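Local coordinates for coenzyme F420-dependent N(5),N(10)-methenyltetrahydromethanopterin reductase-related protein (Desulfurobacterium thermolithotrophum DSM 11699, PDB 6HUZ) that binds the iron-guanylylpyridinol cofactor and, as a bacterial paralog of [Fe]-hydrogenase, uses tetrahydrofolate derivatives such as methenyl-tetrahydrofolate as substrates, at residues L104-C117 with I132-H146. Sequence-based numbering, arbitrary orientation.
Sequences LPYLVENAVICTTC and IFLEGREDIGFSTMH. With FE9 (iron-guanylyl pyridinol cofactor), chain B.
R137 presents the end of its guanidinium to the L107 carbonyl, whose oxygen takes bonds from both NH1 (3.0 Å) and NH2 (3.2 Å), reaching it from the same face of the carbonyl plane. Bends at chi2 (-32°) and chi3 fold the arginine back so that NE and NH2 also grip D139 side-on, each using the syn lone pair of one carboxylate oxygen. The anti lone pair of D139 OD2 is left for N110 N, in a nearly straight bond of 2.6 Å. Without the guanidinium, as with an alanine here, L107 O would probably lose both donors and the D139 carboxylate its countercharge, close to E109. The E109 carboxylate stacks almost parallel on that of D139, and a water probably links E109 OE2 and D139 OD1. I140 suits the apolar side: its CD1 lies 3.7 Å above the guanidinium centre and meets L104 CD1 and L107 CD1. Beyond this loop, 112-115 and 141-144 run parallel as the last two strands of the six-stranded Rossmann-type sheet, with helices 121-127 and 129-135 in the crossover between them. I113 and F142 lie side by side on one face, I113 CD1 4.0 Å from F142 CE2, and F142 packs against helix 121-127. Just beyond the strands' C-terminal ends, C117 binds the cofactor iron through SG (2.5 Å), while C117 N lies over one face of the H146 ring, whose NE2 is hydrogen-bonded to D204.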
loop_
_atom_site.group_PDB
_atom_site.type_symbol
_atom_site.label_atom_id
_atom_site.label_comp_id
_atom_site.label_asym_id
_atom_site.label_seq_id
_atom_site.Cartn_x
_atom_site.Cartn_y
_atom_site.Cartn_z
ATOM N N LEU A 104 29.292 -13.935 -16.996
ATOM C CA LEU A 104 28.576 -13.648 -18.241
ATOM C C LEU A 104 29.274 -14.129 -19.552
ATOM O O LEU A 104 28.599 -14.709 -20.394
ATOM C CB LEU A 104 28.268 -12.141 -18.296
ATOM C CG LEU A 104 27.240 -11.670 -19.297
ATOM C CD1 LEU A 104 25.862 -12.185 -18.940
ATOM C CD2 LEU A 104 27.202 -10.161 -19.319
ATOM N N PRO A 105 30.587 -13.925 -19.774
ATOM C CA PRO A 105 31.182 -14.397 -21.037
ATOM C C PRO A 105 31.424 -15.900 -21.131
ATOM O O PRO A 105 31.730 -16.388 -22.219
ATOM C CB PRO A 105 32.536 -13.660 -21.113
ATOM C CG PRO A 105 32.752 -13.031 -19.787
ATOM C CD PRO A 105 31.573 -13.252 -18.904
ATOM N N TYR A 106 31.317 -16.626 -20.005
ATOM C CA TYR A 106 31.593 -18.064 -19.961
ATOM C C TYR A 106 30.382 -18.985 -19.973
ATOM O O TYR A 106 30.556 -20.164 -20.231
ATOM C CB TYR A 106 32.406 -18.353 -18.707
ATOM C CG TYR A 106 33.694 -17.562 -18.646
ATOM C CD1 TYR A 106 34.855 -18.046 -19.235
ATOM C CD2 TYR A 106 33.756 -16.338 -17.986
ATOM C CE1 TYR A 106 36.050 -17.336 -19.170
ATOM C CE2 TYR A 106 34.950 -15.620 -17.908
ATOM C CZ TYR A 106 36.097 -16.127 -18.505
ATOM O OH TYR A 106 37.302 -15.463 -18.457
ATOM N N LEU A 107 29.170 -18.479 -19.678
ATOM C CA LEU A 107 27.977 -19.324 -19.651
ATOM C C LEU A 107 27.723 -19.910 -21.033
ATOM O O LEU A 107 28.079 -19.288 -22.028
ATOM C CB LEU A 107 26.758 -18.533 -19.119
ATOM C CG LEU A 107 26.883 -18.074 -17.664
ATOM C CD1 LEU A 107 25.834 -16.975 -17.311
ATOM C CD2 LEU A 107 26.805 -19.244 -16.699
ATOM N N VAL A 108 27.134 -21.113 -21.102
ATOM C CA VAL A 108 26.871 -21.759 -22.390
ATOM C C VAL A 108 25.848 -20.986 -23.173
ATOM O O VAL A 108 25.064 -20.231 -22.588
ATOM C CB VAL A 108 26.441 -23.249 -22.267
ATOM C CG1 VAL A 108 27.421 -24.041 -21.409
ATOM C CG2 VAL A 108 25.012 -23.396 -21.751
ATOM N N GLU A 109 25.831 -21.163 -24.494
ATOM C CA GLU A 109 24.843 -20.448 -25.299
ATOM C C GLU A 109 23.422 -20.748 -24.765
ATOM O O GLU A 109 23.135 -21.883 -24.392
ATOM C CB GLU A 109 24.986 -20.811 -26.783
ATOM C CG GLU A 109 24.184 -19.911 -27.715
ATOM C CD GLU A 109 24.839 -18.588 -28.073
ATOM O OE1 GLU A 109 26.000 -18.363 -27.661
ATOM O OE2 GLU A 109 24.187 -17.775 -28.770
ATOM N N ASN A 110 22.559 -19.707 -24.704
ATOM C CA ASN A 110 21.171 -19.753 -24.223
ATOM C C ASN A 110 21.054 -20.053 -22.723
ATOM O O ASN A 110 19.991 -20.458 -22.272
ATOM C CB ASN A 110 20.327 -20.718 -25.049
ATOM C CG ASN A 110 20.383 -20.427 -26.532
ATOM O OD1 ASN A 110 20.160 -19.298 -26.986
ATOM N ND2 ASN A 110 20.682 -21.439 -27.327
ATOM N N ALA A 111 22.125 -19.846 -21.939
ATOM C CA ALA A 111 22.055 -20.074 -20.493
ATOM C C ALA A 111 21.101 -19.037 -19.868
ATOM O O ALA A 111 20.869 -17.987 -20.473
ATOM C CB ALA A 111 23.427 -19.900 -19.868
ATOM N N VAL A 112 20.566 -19.310 -18.662
ATOM C CA VAL A 112 19.676 -18.356 -17.967
ATOM C C VAL A 112 20.315 -18.062 -16.596
ATOM O O VAL A 112 20.765 -18.981 -15.919
ATOM C CB VAL A 112 18.189 -18.830 -17.863
ATOM C CG1 VAL A 112 18.076 -20.233 -17.276
ATOM C CG2 VAL A 112 17.297 -17.822 -17.084
ATOM N N ILE A 113 20.384 -16.772 -16.213
ATOM C CA ILE A 113 20.935 -16.331 -14.935
ATOM C C ILE A 113 19.711 -16.085 -14.037
ATOM O O ILE A 113 18.795 -15.389 -14.465
ATOM C CB ILE A 113 21.775 -15.031 -15.120
ATOM C CG1 ILE A 113 23.126 -15.359 -15.772
ATOM C CG2 ILE A 113 21.958 -14.295 -13.791
ATOM C CD1 ILE A 113 23.905 -14.133 -16.273
ATOM N N CYS A 114 19.691 -16.652 -12.811
ATOM C CA CYS A 114 18.577 -16.504 -11.884
ATOM C C CYS A 114 18.995 -15.842 -10.619
ATOM O O CYS A 114 20.009 -16.235 -10.049
ATOM C CB CYS A 114 17.951 -17.856 -11.561
ATOM S SG CYS A 114 17.327 -18.750 -12.991
ATOM N N THR A 115 18.189 -14.869 -10.129
ATOM C CA THR A 115 18.519 -14.263 -8.849
ATOM C C THR A 115 17.634 -14.948 -7.829
ATOM O O THR A 115 16.718 -15.699 -8.198
ATOM C CB THR A 115 18.364 -12.758 -8.869
ATOM O OG1 THR A 115 17.035 -12.401 -9.279
ATOM C CG2 THR A 115 19.444 -12.089 -9.740
ATOM N N THR A 116 17.918 -14.723 -6.554
ATOM C CA THR A 116 17.131 -15.269 -5.446
ATOM C C THR A 116 16.576 -14.023 -4.662
ATOM O O THR A 116 16.490 -12.949 -5.239
ATOM C CB THR A 116 17.974 -16.244 -4.620
ATOM O OG1 THR A 116 19.072 -15.533 -4.039
ATOM C CG2 THR A 116 18.466 -17.417 -5.453
ATOM N N CYS A 117 16.240 -14.150 -3.382
ATOM C CA CYS A 117 15.695 -13.036 -2.596
ATOM C C CYS A 117 16.626 -11.841 -2.443
ATOM O O CYS A 117 16.143 -10.789 -2.076
ATOM C CB CYS A 117 15.260 -13.526 -1.218
ATOM S SG CYS A 117 16.633 -13.656 -0.023
ATOM N N ILE A 132 26.263 -7.024 -21.800
ATOM C CA ILE A 132 25.604 -7.899 -22.778
ATOM C C ILE A 132 25.963 -7.384 -24.172
ATOM O O ILE A 132 26.402 -8.165 -25.004
ATOM C CB ILE A 132 24.080 -7.959 -22.566
ATOM C CG1 ILE A 132 23.718 -8.719 -21.269
ATOM C CG2 ILE A 132 23.384 -8.574 -23.765
ATOM C CD1 ILE A 132 22.283 -8.265 -20.605
ATOM N N PHE A 133 25.785 -6.071 -24.442
ATOM C CA PHE A 133 26.154 -5.544 -25.766
ATOM C C PHE A 133 27.613 -5.869 -26.112
ATOM O O PHE A 133 27.886 -6.365 -27.202
ATOM C CB PHE A 133 25.958 -4.025 -25.845
ATOM C CG PHE A 133 26.508 -3.393 -27.107
ATOM C CD1 PHE A 133 25.873 -3.573 -28.325
ATOM C CD2 PHE A 133 27.621 -2.570 -27.061
ATOM C CE1 PHE A 133 26.361 -2.965 -29.476
ATOM C CE2 PHE A 133 28.129 -1.986 -28.223
ATOM C CZ PHE A 133 27.506 -2.204 -29.426
ATOM N N LEU A 134 28.545 -5.573 -25.195
ATOM C CA LEU A 134 29.976 -5.807 -25.415
ATOM C C LEU A 134 30.379 -7.260 -25.608
ATOM O O LEU A 134 31.222 -7.538 -26.452
ATOM C CB LEU A 134 30.782 -5.230 -24.249
ATOM C CG LEU A 134 30.841 -3.717 -24.179
ATOM C CD1 LEU A 134 31.551 -3.266 -22.910
ATOM C CD2 LEU A 134 31.537 -3.165 -25.399
ATOM N N GLU A 135 29.798 -8.184 -24.835
ATOM C CA GLU A 135 30.153 -9.609 -24.940
ATOM C C GLU A 135 29.259 -10.380 -25.916
ATOM O O GLU A 135 29.412 -11.592 -26.043
ATOM C CB GLU A 135 30.080 -10.250 -23.537
ATOM C CG GLU A 135 30.959 -9.567 -22.492
ATOM C CD GLU A 135 32.450 -9.806 -22.663
ATOM O OE1 GLU A 135 33.251 -9.103 -22.004
ATOM O OE2 GLU A 135 32.821 -10.698 -23.458
ATOM N N GLY A 136 28.327 -9.688 -26.580
ATOM C CA GLY A 136 27.410 -10.302 -27.537
ATOM C C GLY A 136 26.576 -11.427 -26.941
ATOM O O GLY A 136 26.313 -12.430 -27.619
ATOM N N ARG A 137 26.160 -11.262 -25.663
ATOM C CA ARG A 137 25.369 -12.252 -24.908
ATOM C C ARG A 137 23.860 -11.985 -24.880
ATOM O O ARG A 137 23.204 -12.209 -23.856
ATOM C CB ARG A 137 25.922 -12.372 -23.470
ATOM C CG ARG A 137 27.314 -13.049 -23.387
ATOM C CD ARG A 137 27.623 -14.116 -24.433
ATOM N NE ARG A 137 26.746 -15.289 -24.360
ATOM C CZ ARG A 137 26.956 -16.352 -23.584
ATOM N NH1 ARG A 137 28.010 -16.401 -22.782
ATOM N NH2 ARG A 137 26.110 -17.373 -23.604
ATOM N N GLU A 138 23.296 -11.565 -26.011
ATOM C CA GLU A 138 21.857 -11.294 -26.094
ATOM C C GLU A 138 21.050 -12.587 -25.992
ATOM O O GLU A 138 19.832 -12.538 -25.919
ATOM C CB GLU A 138 21.523 -10.588 -27.410
ATOM C CG GLU A 138 22.060 -9.174 -27.476
ATOM C CD GLU A 138 23.520 -9.054 -27.871
ATOM O OE1 GLU A 138 24.180 -10.093 -28.116
ATOM O OE2 GLU A 138 24.005 -7.903 -27.934
ATOM N N ASP A 139 21.729 -13.735 -26.008
ATOM C CA ASP A 139 21.094 -15.038 -25.900
ATOM C C ASP A 139 20.857 -15.388 -24.437
ATOM O O ASP A 139 20.030 -16.245 -24.135
ATOM C CB ASP A 139 22.004 -16.105 -26.528
ATOM C CG ASP A 139 23.315 -16.263 -25.783
ATOM O OD1 ASP A 139 24.109 -15.295 -25.762
ATOM O OD2 ASP A 139 23.543 -17.341 -25.215
ATOM N N ILE A 140 21.598 -14.756 -23.524
ATOM C CA ILE A 140 21.433 -15.058 -22.110
ATOM C C ILE A 140 20.096 -14.585 -21.581
ATOM O O ILE A 140 19.695 -13.442 -21.811
ATOM C CB ILE A 140 22.604 -14.510 -21.264
ATOM C CG1 ILE A 140 23.914 -15.243 -21.682
ATOM C CG2 ILE A 140 22.310 -14.690 -19.770
ATOM C CD1 ILE A 140 24.949 -15.338 -20.638
ATOM N N GLY A 141 19.430 -15.488 -20.861
ATOM C CA GLY A 141 18.141 -15.236 -20.247
ATOM C C GLY A 141 18.257 -14.810 -18.800
ATOM O O GLY A 141 19.222 -15.139 -18.120
ATOM N N PHE A 142 17.267 -14.065 -18.319
ATOM C CA PHE A 142 17.229 -13.568 -16.936
ATOM C C PHE A 142 15.924 -13.912 -16.293
ATOM O O PHE A 142 14.881 -13.568 -16.823
ATOM C CB PHE A 142 17.414 -12.048 -16.907
ATOM C CG PHE A 142 18.812 -11.697 -17.326
ATOM C CD1 PHE A 142 19.132 -11.542 -18.662
ATOM C CD2 PHE A 142 19.827 -11.587 -16.387
ATOM C CE1 PHE A 142 20.420 -11.225 -19.045
ATOM C CE2 PHE A 142 21.113 -11.288 -16.779
ATOM C CZ PHE A 142 21.403 -11.114 -18.104
ATOM N N SER A 143 15.967 -14.591 -15.154
ATOM C CA SER A 143 14.752 -14.981 -14.437
ATOM C C SER A 143 15.113 -15.200 -12.975
ATOM O O SER A 143 16.085 -14.606 -12.508
ATOM C CB SER A 143 14.163 -16.244 -15.052
ATOM O OG SER A 143 12.930 -16.614 -14.459
ATOM N N THR A 144 14.342 -16.015 -12.242
ATOM C CA THR A 144 14.595 -16.232 -10.819
ATOM C C THR A 144 14.286 -17.646 -10.385
ATOM O O THR A 144 13.518 -18.358 -11.021
ATOM C CB THR A 144 13.646 -15.313 -9.892
ATOM O OG1 THR A 144 12.254 -15.680 -10.012
ATOM C CG2 THR A 144 13.763 -13.809 -10.161
ATOM N N MET A 145 14.883 -18.037 -9.257
ATOM C CA MET A 145 14.620 -19.318 -8.624
ATOM C C MET A 145 14.499 -18.883 -7.173
ATOM O O MET A 145 15.276 -19.288 -6.322
ATOM C CB MET A 145 15.734 -20.352 -8.877
ATOM C CG MET A 145 15.590 -21.059 -10.246
ATOM S SD MET A 145 14.113 -22.083 -10.500
ATOM C CE MET A 145 14.460 -23.445 -9.506
ATOM N N HIS A 146 13.499 -18.008 -6.912
ATOM C CA HIS A 146 13.259 -17.451 -5.594
ATOM C C HIS A 146 12.563 -18.512 -4.727
ATOM O O HIS A 146 11.430 -18.894 -5.013
ATOM C CB HIS A 146 12.434 -16.166 -5.695
ATOM C CG HIS A 146 12.459 -15.356 -4.445
ATOM N ND1 HIS A 146 12.301 -15.947 -3.204
ATOM C CD2 HIS A 146 12.598 -14.019 -4.282
ATOM C CE1 HIS A 146 12.332 -14.955 -2.330
ATOM N NE2 HIS A 146 12.529 -13.782 -2.932
HETATM O O2 FE9 B . 18.187 -15.153 3.819
HETATM FE FE FE9 B . 16.503 -15.841 1.156
HETATM C C1F FE9 B . 16.663 -17.543 1.811
HETATM O O1F FE9 B . 16.761 -18.598 2.212
HETATM C C2F FE9 B . 14.776 -16.234 0.675
HETATM O O2F FE9 B . 13.725 -16.499 0.354
HETATM C C8 FE9 B . 17.178 -16.246 -0.580
HETATM O O18 FE9 B . 16.487 -16.728 -1.459
HETATM C C7 FE9 B . 18.638 -15.933 -0.865
HETATM C C6 FE9 B . 19.249 -15.589 0.463
HETATM N N1 FE9 B . 18.386 -15.508 1.569
HETATM C C5 FE9 B . 20.700 -15.374 0.580
HETATM C C5M FE9 B . 21.562 -15.433 -0.648
HETATM C C4 FE9 B . 21.252 -15.054 1.907
HETATM C C3 FE9 B . 20.331 -14.962 3.074
HETATM C C3M FE9 B . 20.826 -14.660 4.466
HETATM C C2 FE9 B . 18.859 -15.218 2.850
HETATM O O3P FE9 B . 22.583 -14.779 1.972
HETATM P P1 FE9 B . 23.690 -15.825 2.510
HETATM O O1P FE9 B . 23.041 -16.845 3.318
HETATM O O2P FE9 B . 24.670 -14.998 3.496
HETATM O "O5'" FE9 B . 24.398 -16.420 1.212
HETATM C "C5'" FE9 B . 25.285 -15.659 0.408
HETATM C "C4'" FE9 B . 26.409 -16.606 0.001
HETATM O "O4'" FE9 B . 27.248 -15.966 -0.953
HETATM C "C1'" FE9 B . 28.575 -16.431 -0.743
HETATM C "C2'" FE9 B . 28.693 -16.494 0.765
HETATM O "O2'" FE9 B . 29.761 -17.328 1.236
HETATM C "C3'" FE9 B . 27.313 -17.000 1.169
HETATM O "O3'" FE9 B . 27.271 -18.417 1.340
HETATM N N9A FE9 B . 29.528 -15.548 -1.442
HETATM C C4A FE9 B . 29.901 -15.785 -2.678
HETATM N N3A FE9 B . 29.645 -16.795 -3.541
HETATM C C2A FE9 B . 30.245 -16.785 -4.750
HETATM N N2A FE9 B . 29.931 -17.790 -5.596
HETATM N N1A FE9 B . 31.108 -15.831 -5.149
HETATM C C6A FE9 B . 31.479 -14.815 -4.350
HETATM O O6A FE9 B . 32.262 -13.933 -4.739
HETATM C C5A FE9 B . 30.855 -14.724 -3.028
HETATM N N7A FE9 B . 30.924 -13.897 -1.975
HETATM C C8A FE9 B . 30.108 -14.408 -1.017
HETATM O O HOH W 1 25.736 -15.346 -28.144
HETATM O O HOH W 2 18.407 -17.790 -25.692
HETATM O O HOH W 3 15.846 -14.541 2.867
#